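Local coordinates for protein putative Acetyltransferase from the GNAT family (Novosphingobium aromaticivorans DSM 12444, PDB 3EC4) that probably transfers acyl groups, most likely from acetyl-coenzyme A, as a member of the GNAT acetyltransferase family, at residues 8-13 against 40-45; 67-72 against 218-223; 86-91 against 212-217; 114-119 against 144-149. All coordinates share one frame; numbering follows the deposited sequence.

How the interactions relate
Interactions 1, 2 and 3 form a connected set, whereas interaction 4 stands apart. Interaction 1 comes first along the chain and ties helix 11-17 to strand 41-43; its centre lies about 10 Å from that of interaction 2. The segments of interaction 4 fall between those of interaction 3, which in turn fall between those of interaction 2. Interactions 2 and 3 share strand 214-226, their centres about 20 Å apart, and Gln86 and Arg216 reach back to Leu8 and Asp9 of interaction 1. Interaction 4 reaches the same eight-stranded mixed sheet, about 25 Å, centre to centre, from interactions 1 and 2. Strand 214-226 thus takes part in the contacts of the N-terminal residues with the sheet.

Interaction 1: 8-13 against 40-45; sequences LDRPVW and FAAAAP
Arg10 and Trp13 lie one above the other and together meet the end of strand 41-43. CG of Arg10 stands anti to its own carbonyl carbon, and a bend at chi3 (68°) turns the guanidinium back over Trp13. In this position CB of Trp13 sits over the centre of one guanidinium face, and NH1 of Arg10 lies 3.3 Å above the plane of the indole, displaced toward its rim. The edge of the guanidinium points at the strand: NH2 donates to Ala43 O at 2.8 Å with an N-H...O angle of 146°, while NH1 adds a weak bond to the same oxygen. The donor NH2 comes from above the carbonyl plane of Ala43. Arg10 NE forms a salt bridge with Glu66, so the charge is shared with strand 61-66. An alanine in place of Arg10 would remove the donors to Ala43 O and Glu66, and would probably leave Trp13 and the strand end less firmly held.

The indole, with CG anti to the backbone N, runs along the chain beyond Ala42. CZ3 of its benzo ring is 3.3 Å from Ala44 N, and CH2 is 3.7 Å from Ala44 CB. Trp13 CB also meets Ala42 CB at 3.7 Å. Val12 fills the other end, its CG1 3.9 Å from Phe40 CB and 3.6 Å from Ala41 O, the side chains of Val12 and Phe40 crossing at about a right angle. Arg10 is the N-cap residue of helix 11-17, and the contact joins the first turn of that N-terminal helix to a small two-stranded antiparallel sheet, 30-32 with 41-43.

Interaction 2: 67-72 against 218-223; sequences PEPVAP and AMTATL
Pro67 begins the segment with its CB directed away from strand 214-226, although CG still lies against the selenium of Met219. Met219 is a selenomethionine; bends at chi2 and chi3 fold its SE and CE back over the start of the segment, with SE 3.8 Å from Pro67 CA. Pro67 O lies 3.2 Å from Thr220 OG1, and a water close to Ala218 O also approaches that carbonyl. At Glu68 the CB points away from the strand, but the backbone stays close: its carbonyl carbon is 3.7 Å from Thr220 CB. A water donates to both Glu68 O and Thr220 O and accepts from Thr222 OG1, bridging the two segments where no direct backbone bond forms. Pro69 then crosses Thr220 obliquely, its CD 3.8 Å from OG1 and its ring also near the CG2 methyl.

Val70 makes the clearest direct bond. Its N-H reaches Thr222 OG1 at 3.1 Å and is nearly straight, with an angle of 167° at the hydrogen. Thr222 holds OG1 anti to its carbonyl carbon (chi1 -64°). The hydroxyl is thus gripped from three sides: it accepts from Val70 N, accepts from a second water that also donates to Val70 O, and gives its proton to the water on Glu68 O. Residues 67-70 run about 20° from the direction of residues 218-222 and lie beside them just after strand 61-66, whose Glu66 and Leu64 bond to the backbones of Thr220 and Thr222; strand 76-88 flanks the other side through Leu84 and Ala82.

Interaction 3: 86-91 against 212-217; sequences QMIADG and GFRARR
A classic beta bulge interrupts the antiparallel pairing of strands 76-88 and 214-226, with Arg216 and Arg217 both set opposite Gln86. Gln86 O accepts from Arg216 N at 2.8 Å and, weakly, from Arg217 N at 3.3 Å. Regular pairing follows at Ile88 and Arg214, which exchange two backbone bonds, the one from Arg214 N to Ile88 O being 2.8 Å. The extended side chains of Gln86 and Arg216 run side by side, and Gln86 OE1 receives the in-plane edge of the guanidinium through Arg216 NH1 at 2.8 Å.

Where strand 76-88 ends and strand 214-226 begins, Gly212 closes helix 202-210 as the C-prime residue of a Schellman motif. Next to it Phe213 turns its ring so that Ala89 CB stands 3.7 Å from the ring centroid and only 10° off the normal, a CH-pi contact over one face. CB of Phe213 also packs on Met87 CB, while Ile179 and Ile183 of helix 174-188 touch the side chain. An alanine at Phe213 would remove the ring, and with it the CH-pi contact, and would probably loosen the packing of the strand end against helix 174-188.

Arg214 grips Asp90 side-on: NE meets OD1 at 3.0 Å and NH2 meets OD2 at 2.8 Å, each oxygen using its syn lone pair. The planes are 33° apart, and Ile88 CG2 lies over the centre of one guanidinium face. Arg214 and Asp90 form a one-to-one ion pair, whereas Arg216 and Arg217 share OD1 of Asp9; the arginines would be expected to favour the ionised forms of both acids.

Interaction 4: 114-119 against 144-149; sequences ALALAT and AAMAGE
Helix-on-sheet packing in the GNAT fold brings the last turn of helix 109-118 onto the start of strand 142-149. The helix crosses the strand nearly at right angles, with an angle of 87° between their directions and a closest axis approach of 9.6 Å. The contact is small, buried and entirely apolar, carried by Leu115 and Ala116 on one side and by selenomethionine Met146 on the other. No hydrogen bond links the two segments.

Leu115 holds CG anti to its backbone N (chi1 173°) and sends CD2 down to the strand, where it meets Met146 CG at 3.8 Å and Ala145 CA at 3.9 Å. Met146 takes the crowded first torsion, with CG between the backbone N and the carbonyl carbon (chi1 72°), and is then fully extended. It rises from the strand as Leu115 descends, so that the two side chains pass alongside one another, running antiparallel. The extension carries CE to the next helical residue, and the methyl ends 3.7 Å from Ala116 CB.

The strand lies between two layers. Ala145 points away from helix 109-118; Leu178 of helix 174-188 touches both it and Ala147. Cys164 of the neighbouring strand 157-165 touches both Leu115 and Met146, and Trp166 also packs on Leu115, which widens the apolar floor beneath the helix. The helix itself is finished off by a local bond: Thr119, the first residue to leave the helical backbone angles, turns its hydroxyl back and donates OG1 to Leu115 O at 2.7 Å, from above the carbonyl plane.

Interaction 1: 8-13 against 40-45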
loop_
_atom_site.group_PDB
_atom_site.type_symbol
_atom_site.label_atom_id
_atom_site.label_comp_id
_atom_site.label_asym_id
_atom_site.label_seq_id
_atom_site.Cartn_x
_atom_site.Cartn_y
_atom_site.Cartn_z
ATOM N N LEU A 8 13.297 -0.836 -2.985
ATOM C CA LEU A 8 12.096 -1.659 -2.797
ATOM C C LEU A 8 12.323 -2.878 -1.886
ATOM O O LEU A 8 11.373 -3.578 -1.538
ATOM C CB LEU A 8 11.548 -2.097 -4.136
ATOM C CG LEU A 8 11.035 -1.058 -5.128
ATOM C CD1 LEU A 8 10.448 -1.866 -6.290
ATOM C CD2 LEU A 8 9.958 -0.198 -4.439
ATOM N N ASP A 9 13.555 -3.157 -1.507
ATOM C CA ASP A 9 13.797 -4.251 -0.545
ATOM C C ASP A 9 13.281 -3.928 0.851
ATOM O O ASP A 9 13.054 -4.815 1.665
ATOM C CB ASP A 9 15.272 -4.594 -0.470
ATOM C CG ASP A 9 15.792 -5.216 -1.727
ATOM O OD1 ASP A 9 15.018 -5.693 -2.582
ATOM O OD2 ASP A 9 17.014 -5.165 -1.889
ATOM N N ARG A 10 13.199 -2.654 1.180
ATOM C CA ARG A 10 12.675 -2.244 2.465
ATOM C C ARG A 10 11.776 -1.043 2.275
ATOM O O ARG A 10 12.196 0.096 2.517
ATOM C CB ARG A 10 13.813 -1.929 3.432
ATOM C CG ARG A 10 14.788 -3.083 3.724
ATOM C CD ARG A 10 15.583 -2.797 5.013
ATOM N NE ARG A 10 14.662 -2.851 6.124
ATOM C CZ ARG A 10 14.808 -2.252 7.304
ATOM N NH1 ARG A 10 15.884 -1.537 7.606
ATOM N NH2 ARG A 10 13.837 -2.394 8.194
ATOM N N PRO A 11 10.570 -1.263 1.718
ATOM C CA PRO A 11 9.768 -0.121 1.232
ATOM C C PRO A 11 9.240 0.768 2.355
ATOM O O PRO A 11 9.170 1.977 2.192
ATOM C CB PRO A 11 8.656 -0.778 0.384
ATOM C CG PRO A 11 8.667 -2.209 0.742
ATOM C CD PRO A 11 9.950 -2.555 1.429
ATOM N N VAL A 12 8.969 0.196 3.516
ATOM C CA VAL A 12 8.536 1.010 4.671
ATOM C C VAL A 12 9.693 1.845 5.208
ATOM O O VAL A 12 9.563 3.060 5.424
ATOM C CB VAL A 12 7.951 0.106 5.817
ATOM C CG1 VAL A 12 7.564 0.970 7.020
ATOM C CG2 VAL A 12 6.783 -0.703 5.301
ATOM N N TRP A 13 10.805 1.167 5.493
ATOM C CA TRP A 13 11.986 1.813 5.997
ATOM C C TRP A 13 12.398 2.942 5.071
ATOM O O TRP A 13 12.569 4.093 5.497
ATOM C CB TRP A 13 13.099 0.796 6.194
ATOM C CG TRP A 13 14.396 1.366 6.744
ATOM C CD1 TRP A 13 15.526 1.609 6.035
ATOM C CD2 TRP A 13 14.702 1.703 8.112
ATOM N NE1 TRP A 13 16.515 2.071 6.851
ATOM C CE2 TRP A 13 16.040 2.160 8.133
ATOM C CE3 TRP A 13 13.972 1.694 9.305
ATOM C CZ2 TRP A 13 16.670 2.600 9.303
ATOM C CZ3 TRP A 13 14.595 2.117 10.463
ATOM C CH2 TRP A 13 15.936 2.588 10.448
ATOM N N PHE A 40 2.112 1.002 9.389
ATOM C CA PHE A 40 3.386 0.431 8.959
ATOM C C PHE A 40 4.536 0.930 9.843
ATOM O O PHE A 40 4.526 2.067 10.305
ATOM C CB PHE A 40 3.679 0.743 7.504
ATOM C CG PHE A 40 2.744 0.048 6.563
ATOM C CD1 PHE A 40 2.880 -1.303 6.329
ATOM C CD2 PHE A 40 1.686 0.735 5.988
ATOM C CE1 PHE A 40 2.022 -1.952 5.505
ATOM C CE2 PHE A 40 0.802 0.075 5.177
ATOM C CZ PHE A 40 0.967 -1.259 4.940
ATOM N N ALA A 41 5.517 0.055 10.067
ATOM C CA ALA A 41 6.732 0.425 10.843
ATOM C C ALA A 41 7.913 -0.399 10.374
ATOM O O ALA A 41 7.748 -1.399 9.682
ATOM C CB ALA A 41 6.516 0.254 12.385
ATOM N N ALA A 42 9.113 0.043 10.743
ATOM C CA ALA A 42 10.340 -0.639 10.372
ATOM C C ALA A 42 11.423 -0.275 11.384
ATOM O O ALA A 42 11.403 0.821 11.991
ATOM C CB ALA A 42 10.771 -0.257 8.938
ATOM N N ALA A 43 12.368 -1.181 11.544
ATOM C CA ALA A 43 13.522 -0.988 12.459
ATOM C C ALA A 43 14.856 -1.060 11.704
ATOM O O ALA A 43 14.991 -1.763 10.696
ATOM C CB ALA A 43 13.494 -2.057 13.579
ATOM N N ALA A 44 15.864 -0.366 12.219
ATOM C CA ALA A 44 17.196 -0.484 11.667
ATOM C C ALA A 44 17.625 -1.927 11.843
ATOM O O ALA A 44 17.217 -2.568 12.792
ATOM C CB ALA A 44 18.196 0.457 12.393
ATOM N N PRO A 45 18.467 -2.445 10.933
ATOM C CA PRO A 45 19.028 -3.770 11.205
ATOM C C PRO A 45 19.685 -3.801 12.587
ATOM O O PRO A 45 20.394 -2.879 12.956
ATOM C CB PRO A 45 20.078 -3.941 10.109
ATOM C CG PRO A 45 19.704 -3.005 9.039
ATOM C CD PRO A 45 19.051 -1.830 9.735
#

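Interaction 2: 67-72 against 218-223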
loop_
_atom_site.group_PDB
_atom_site.type_symbol
_atom_site.label_atom_id
_atom_site.label_comp_id
_atom_site.label_asym_id
_atom_site.label_seq_id
_atom_site.Cartn_x
_atom_site.Cartn_y
_atom_site.Cartn_z
ATOM N N PRO A 67 11.963 -8.313 3.342
ATOM C CA PRO A 67 12.143 -9.530 2.525
ATOM C C PRO A 67 11.709 -10.842 3.252
ATOM O O PRO A 67 11.034 -11.662 2.647
ATOM C CB PRO A 67 13.645 -9.496 2.180
ATOM C CG PRO A 67 14.016 -8.043 2.206
ATOM C CD PRO A 67 13.209 -7.523 3.435
ATOM N N GLU A 68 11.992 -10.964 4.550
ATOM C CA GLU A 68 11.680 -12.166 5.312
ATOM C C GLU A 68 10.690 -11.866 6.463
ATOM O O GLU A 68 10.540 -10.712 6.853
ATOM C CB GLU A 68 12.982 -12.720 5.869
ATOM C CG GLU A 68 13.984 -13.038 4.775
ATOM C CD GLU A 68 13.470 -14.094 3.787
ATOM O OE1 GLU A 68 12.602 -14.907 4.184
ATOM O OE2 GLU A 68 13.928 -14.105 2.608
ATOM N N PRO A 69 10.055 -12.920 7.040
ATOM C CA PRO A 69 9.293 -12.698 8.246
ATOM C C PRO A 69 10.152 -11.960 9.279
ATOM O O PRO A 69 11.353 -12.235 9.406
ATOM C CB PRO A 69 9.027 -14.122 8.747
ATOM C CG PRO A 69 9.016 -14.935 7.483
ATOM C CD PRO A 69 10.067 -14.346 6.660
ATOM N N VAL A 70 9.524 -11.037 9.997
ATOM C CA VAL A 70 10.147 -10.433 11.178
ATOM C C VAL A 70 9.830 -11.276 12.428
ATOM O O VAL A 70 8.655 -11.566 12.740
ATOM C CB VAL A 70 9.689 -8.972 11.363
ATOM C CG1 VAL A 70 10.352 -8.366 12.606
ATOM C CG2 VAL A 70 10.013 -8.133 10.093
ATOM N N ALA A 71 10.877 -11.661 13.162
ATOM C CA ALA A 71 10.724 -12.368 14.441
ATOM C C ALA A 71 10.083 -11.451 15.516
ATOM O O ALA A 71 10.383 -10.259 15.604
ATOM C CB ALA A 71 12.095 -12.906 14.918
ATOM N N PRO A 72 9.154 -11.981 16.308
ATOM C CA PRO A 72 8.597 -11.121 17.356
ATOM C C PRO A 72 9.608 -10.842 18.459
ATOM O O PRO A 72 9.971 -11.770 19.180
ATOM C CB PRO A 72 7.436 -11.953 17.906
ATOM C CG PRO A 72 7.810 -13.368 17.592
ATOM C CD PRO A 72 8.539 -13.316 16.304
ATOM N N ALA A 218 9.950 -11.874 -4.081
ATOM C CA ALA A 218 9.114 -12.211 -2.946
ATOM C C ALA A 218 9.429 -11.295 -1.781
ATOM O O ALA A 218 10.593 -10.867 -1.568
ATOM C CB ALA A 218 9.309 -13.686 -2.539
HETATM N N MSE A 219 8.372 -10.958 -1.044
HETATM C CA MSE A 219 8.472 -10.205 0.198
HETATM C C MSE A 219 7.561 -10.851 1.239
HETATM O O MSE A 219 6.800 -11.766 0.934
HETATM C CB MSE A 219 8.105 -8.720 -0.008
HETATM C CG MSE A 219 8.956 -7.983 -1.053
HETATM SE SE MSE A 219 10.684 -7.530 -0.359
HETATM C CE MSE A 219 10.107 -6.055 0.736
ATOM N N THR A 220 7.641 -10.360 2.473
ATOM C CA THR A 220 6.783 -10.811 3.565
ATOM C C THR A 220 6.243 -9.642 4.381
ATOM O O THR A 220 7.016 -8.787 4.850
ATOM C CB THR A 220 7.549 -11.727 4.519
ATOM O OG1 THR A 220 8.192 -12.758 3.753
ATOM C CG2 THR A 220 6.634 -12.350 5.566
ATOM N N ALA A 221 4.919 -9.645 4.550
ATOM C CA ALA A 221 4.236 -8.729 5.471
ATOM C C ALA A 221 4.073 -9.444 6.800
ATOM O O ALA A 221 3.498 -10.546 6.839
ATOM C CB ALA A 221 2.862 -8.348 4.921
ATOM N N THR A 222 4.593 -8.840 7.864
ATOM C CA THR A 222 4.415 -9.355 9.243
ATOM C C THR A 222 3.557 -8.386 10.079
ATOM O O THR A 222 3.819 -7.185 10.085
ATOM C CB THR A 222 5.769 -9.554 9.958
ATOM O OG1 THR A 222 6.567 -10.572 9.308
ATOM C CG2 THR A 222 5.563 -9.880 11.423
ATOM N N LEU A 223 2.546 -8.923 10.758
ATOM C CA LEU A 223 1.702 -8.186 11.691
ATOM C C LEU A 223 2.070 -8.592 13.119
ATOM O O LEU A 223 1.896 -9.764 13.533
ATOM C CB LEU A 223 0.217 -8.454 11.399
ATOM C CG LEU A 223 -0.740 -7.661 12.287
ATOM C CD1 LEU A 223 -0.545 -6.129 12.054
ATOM C CD2 LEU A 223 -2.169 -8.136 11.955
HETATM O O HOH W 1 12.440 -12.513 -0.098
HETATM O O HOH W 2 8.107 -9.451 7.316
HETATM O O HOH W 3 6.783 -12.887 11.085
#

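Interaction 3: 86-91 against 212-217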
loop_
_atom_site.group_PDB
_atom_site.type_symbol
_atom_site.label_atom_id
_atom_site.label_comp_id
_atom_site.label_asym_id
_atom_site.label_seq_id
_atom_site.Cartn_x
_atom_site.Cartn_y
_atom_site.Cartn_z
ATOM N N GLN A 86 6.196 -8.941 -4.820
ATOM C CA GLN A 86 6.388 -7.535 -5.211
ATOM C C GLN A 86 6.604 -7.412 -6.708
ATOM O O GLN A 86 7.402 -8.156 -7.279
ATOM C CB GLN A 86 7.574 -6.949 -4.442
ATOM C CG GLN A 86 7.765 -5.469 -4.668
ATOM C CD GLN A 86 9.047 -4.987 -3.994
ATOM O OE1 GLN A 86 10.108 -5.093 -4.578
ATOM N NE2 GLN A 86 8.950 -4.517 -2.762
HETATM N N MSE A 87 5.900 -6.467 -7.346
HETATM C CA MSE A 87 5.884 -6.290 -8.812
HETATM C C MSE A 87 6.204 -4.858 -9.214
HETATM O O MSE A 87 5.925 -3.942 -8.471
HETATM C CB MSE A 87 4.520 -6.710 -9.408
HETATM C CG MSE A 87 4.109 -8.062 -8.939
HETATM SE SE MSE A 87 2.509 -8.736 -9.720
HETATM C CE MSE A 87 3.185 -9.251 -11.465
ATOM N N ILE A 88 6.823 -4.701 -10.377
ATOM C CA ILE A 88 7.279 -3.415 -10.868
ATOM C C ILE A 88 6.808 -3.210 -12.287
ATOM O O ILE A 88 6.820 -4.139 -13.090
ATOM C CB ILE A 88 8.837 -3.291 -10.701
ATOM C CG1 ILE A 88 9.337 -1.857 -10.888
ATOM C CG2 ILE A 88 9.578 -4.236 -11.606
ATOM C CD1 ILE A 88 10.845 -1.698 -10.448
ATOM N N ALA A 89 6.426 -1.980 -12.604
ATOM C CA ALA A 89 6.045 -1.647 -13.971
ATOM C C ALA A 89 7.072 -0.681 -14.557
ATOM O O ALA A 89 6.826 0.518 -14.605
ATOM C CB ALA A 89 4.615 -1.051 -14.033
ATOM N N ASP A 90 8.216 -1.208 -15.001
ATOM C CA ASP A 90 9.292 -0.330 -15.472
ATOM C C ASP A 90 9.394 -0.246 -16.981
ATOM O O ASP A 90 10.358 0.354 -17.511
ATOM C CB ASP A 90 10.643 -0.693 -14.867
ATOM C CG ASP A 90 11.029 -2.160 -15.069
ATOM O OD1 ASP A 90 10.267 -2.948 -15.673
ATOM O OD2 ASP A 90 12.099 -2.521 -14.549
ATOM N N GLY A 91 8.398 -0.782 -17.676
ATOM C CA GLY A 91 8.260 -0.594 -19.133
ATOM C C GLY A 91 7.328 0.557 -19.445
ATOM O O GLY A 91 6.746 1.153 -18.566
ATOM N N GLY A 212 1.234 -4.480 -17.239
ATOM C CA GLY A 212 2.627 -4.018 -17.398
ATOM C C GLY A 212 3.543 -4.294 -16.228
ATOM O O GLY A 212 4.721 -3.901 -16.245
ATOM N N PHE A 213 3.012 -4.934 -15.180
ATOM C CA PHE A 213 3.840 -5.248 -13.992
ATOM C C PHE A 213 4.524 -6.590 -14.166
ATOM O O PHE A 213 3.952 -7.529 -14.694
ATOM C CB PHE A 213 3.055 -5.296 -12.711
ATOM C CG PHE A 213 2.543 -3.962 -12.273
ATOM C CD1 PHE A 213 1.406 -3.421 -12.839
ATOM C CD2 PHE A 213 3.230 -3.220 -11.309
ATOM C CE1 PHE A 213 0.941 -2.184 -12.422
ATOM C CE2 PHE A 213 2.748 -1.996 -10.867
ATOM C CZ PHE A 213 1.620 -1.485 -11.421
ATOM N N ARG A 214 5.760 -6.675 -13.718
ATOM C CA ARG A 214 6.483 -7.939 -13.740
ATOM C C ARG A 214 6.915 -8.238 -12.319
ATOM O O ARG A 214 7.100 -7.302 -11.520
ATOM C CB ARG A 214 7.703 -7.859 -14.679
ATOM C CG ARG A 214 8.876 -6.953 -14.210
ATOM C CD ARG A 214 9.922 -6.746 -15.339
ATOM N NE ARG A 214 10.948 -5.774 -14.940
ATOM C CZ ARG A 214 11.880 -6.005 -14.020
ATOM N NH1 ARG A 214 11.979 -7.175 -13.441
ATOM N NH2 ARG A 214 12.733 -5.054 -13.681
ATOM N N ALA A 215 7.072 -9.535 -12.018
ATOM C CA ALA A 215 7.544 -9.994 -10.736
ATOM C C ALA A 215 8.929 -9.471 -10.493
ATOM O O ALA A 215 9.818 -9.615 -11.335
ATOM C CB ALA A 215 7.543 -11.534 -10.678
ATOM N N ARG A 216 9.121 -8.844 -9.351
ATOM C CA ARG A 216 10.430 -8.387 -8.964
ATOM C C ARG A 216 11.041 -9.353 -7.936
ATOM O O ARG A 216 12.110 -9.904 -8.174
ATOM C CB ARG A 216 10.387 -6.980 -8.399
ATOM C CG ARG A 216 11.776 -6.402 -8.324
ATOM C CD ARG A 216 11.896 -5.218 -7.455
ATOM N NE ARG A 216 13.265 -5.156 -6.972
ATOM C CZ ARG A 216 13.673 -5.326 -5.712
ATOM N NH1 ARG A 216 12.840 -5.523 -4.683
ATOM N NH2 ARG A 216 14.972 -5.249 -5.487
ATOM N N ARG A 217 10.366 -9.543 -6.804
ATOM C CA ARG A 217 10.825 -10.479 -5.810
ATOM C C ARG A 217 9.727 -10.795 -4.818
ATOM O O ARG A 217 8.733 -10.061 -4.682
ATOM C CB ARG A 217 12.052 -9.956 -5.064
ATOM C CG ARG A 217 11.806 -8.735 -4.224
ATOM C CD ARG A 217 12.968 -8.401 -3.255
ATOM N NE ARG A 217 13.366 -9.505 -2.401
ATOM C CZ ARG A 217 14.477 -9.557 -1.687
ATOM N NH1 ARG A 217 15.350 -8.542 -1.663
ATOM N NH2 ARG A 217 14.711 -10.625 -0.980
HETATM O O HOH W 4 7.560 -4.265 -16.010
HETATM O O HOH W 5 5.707 -1.961 -17.635
#

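Interaction 4: 114-119 against 144-149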
loop_
_atom_site.group_PDB
_atom_site.type_symbol
_atom_site.label_atom_id
_atom_site.label_comp_id
_atom_site.label_asym_id
_atom_site.label_seq_id
_atom_site.Cartn_x
_atom_site.Cartn_y
_atom_site.Cartn_z
ATOM N N ALA A 114 -16.245 3.979 3.558
ATOM C CA ALA A 114 -17.202 2.870 3.554
ATOM C C ALA A 114 -16.703 1.749 2.648
ATOM O O ALA A 114 -16.723 0.576 3.027
ATOM C CB ALA A 114 -18.533 3.299 3.087
ATOM N N LEU A 115 -16.304 2.118 1.430
ATOM C CA LEU A 115 -15.799 1.117 0.446
ATOM C C LEU A 115 -14.587 0.362 0.976
ATOM O O LEU A 115 -14.572 -0.890 0.966
ATOM C CB LEU A 115 -15.494 1.810 -0.892
ATOM C CG LEU A 115 -14.805 1.009 -2.008
ATOM C CD1 LEU A 115 -15.608 -0.225 -2.468
ATOM C CD2 LEU A 115 -14.573 2.011 -3.210
ATOM N N ALA A 116 -13.599 1.104 1.492
ATOM C CA ALA A 116 -12.409 0.522 1.995
ATOM C C ALA A 116 -12.659 -0.443 3.166
ATOM O O ALA A 116 -12.106 -1.554 3.204
ATOM C CB ALA A 116 -11.427 1.595 2.414
ATOM N N LEU A 117 -13.488 -0.035 4.117
ATOM C CA LEU A 117 -13.750 -0.873 5.291
ATOM C C LEU A 117 -14.525 -2.160 4.929
ATOM O O LEU A 117 -14.359 -3.175 5.601
ATOM C CB LEU A 117 -14.453 -0.058 6.389
ATOM C CG LEU A 117 -13.637 1.125 6.976
ATOM C CD1 LEU A 117 -14.438 1.868 8.068
ATOM C CD2 LEU A 117 -12.273 0.680 7.524
ATOM N N ALA A 118 -15.323 -2.123 3.863
ATOM C CA ALA A 118 -16.126 -3.239 3.383
ATOM C C ALA A 118 -15.383 -4.244 2.461
ATOM O O ALA A 118 -15.874 -5.344 2.215
ATOM C CB ALA A 118 -17.297 -2.705 2.613
ATOM N N THR A 119 -14.257 -3.835 1.897
ATOM C CA THR A 119 -13.590 -4.650 0.871
ATOM C C THR A 119 -12.195 -4.938 1.375
ATOM O O THR A 119 -11.944 -4.835 2.559
ATOM C CB THR A 119 -13.572 -3.932 -0.496
ATOM O OG1 THR A 119 -12.948 -2.652 -0.351
ATOM C CG2 THR A 119 -15.008 -3.750 -1.015
ATOM N N ALA A 144 -18.213 3.366 -7.080
ATOM C CA ALA A 144 -18.187 1.926 -7.364
ATOM C C ALA A 144 -16.878 1.253 -6.977
ATOM O O ALA A 144 -16.845 0.112 -6.579
ATOM C CB ALA A 144 -18.476 1.704 -8.808
ATOM N N ALA A 145 -15.779 1.984 -7.137
ATOM C CA ALA A 145 -14.438 1.418 -7.077
ATOM C C ALA A 145 -13.473 2.571 -6.982
ATOM O O ALA A 145 -13.779 3.680 -7.418
ATOM C CB ALA A 145 -14.110 0.598 -8.333
HETATM N N MSE A 146 -12.307 2.281 -6.438
HETATM C CA MSE A 146 -11.239 3.267 -6.333
HETATM C C MSE A 146 -9.860 2.629 -6.384
HETATM O O MSE A 146 -9.701 1.392 -6.240
HETATM C CB MSE A 146 -11.393 4.091 -5.059
HETATM C CG MSE A 146 -11.069 3.316 -3.853
HETATM SE SE MSE A 146 -11.274 4.372 -2.229
HETATM C CE MSE A 146 -10.915 3.031 -0.956
ATOM N N ALA A 147 -8.850 3.484 -6.553
ATOM C CA ALA A 147 -7.445 3.091 -6.437
ATOM C C ALA A 147 -6.627 4.345 -6.211
ATOM O O ALA A 147 -7.023 5.442 -6.603
ATOM C CB ALA A 147 -6.920 2.351 -7.687
ATOM N N GLY A 148 -5.454 4.161 -5.623
ATOM C CA GLY A 148 -4.627 5.279 -5.269
ATOM C C GLY A 148 -3.149 4.975 -5.227
ATOM O O GLY A 148 -2.673 3.907 -5.667
ATOM N N GLU A 149 -2.454 5.935 -4.651
ATOM C CA GLU A 149 -1.021 5.900 -4.432
ATOM C C GLU A 149 -0.695 5.761 -2.965
ATOM O O GLU A 149 -1.401 6.315 -2.120
ATOM C CB GLU A 149 -0.395 7.189 -4.928
ATOM C CG GLU A 149 -0.732 7.510 -6.369
ATOM C CD GLU A 149 -0.208 8.833 -6.821
ATOM O OE1 GLU A 149 -0.209 9.789 -6.025
ATOM O OE2 GLU A 149 0.175 8.934 -8.014
#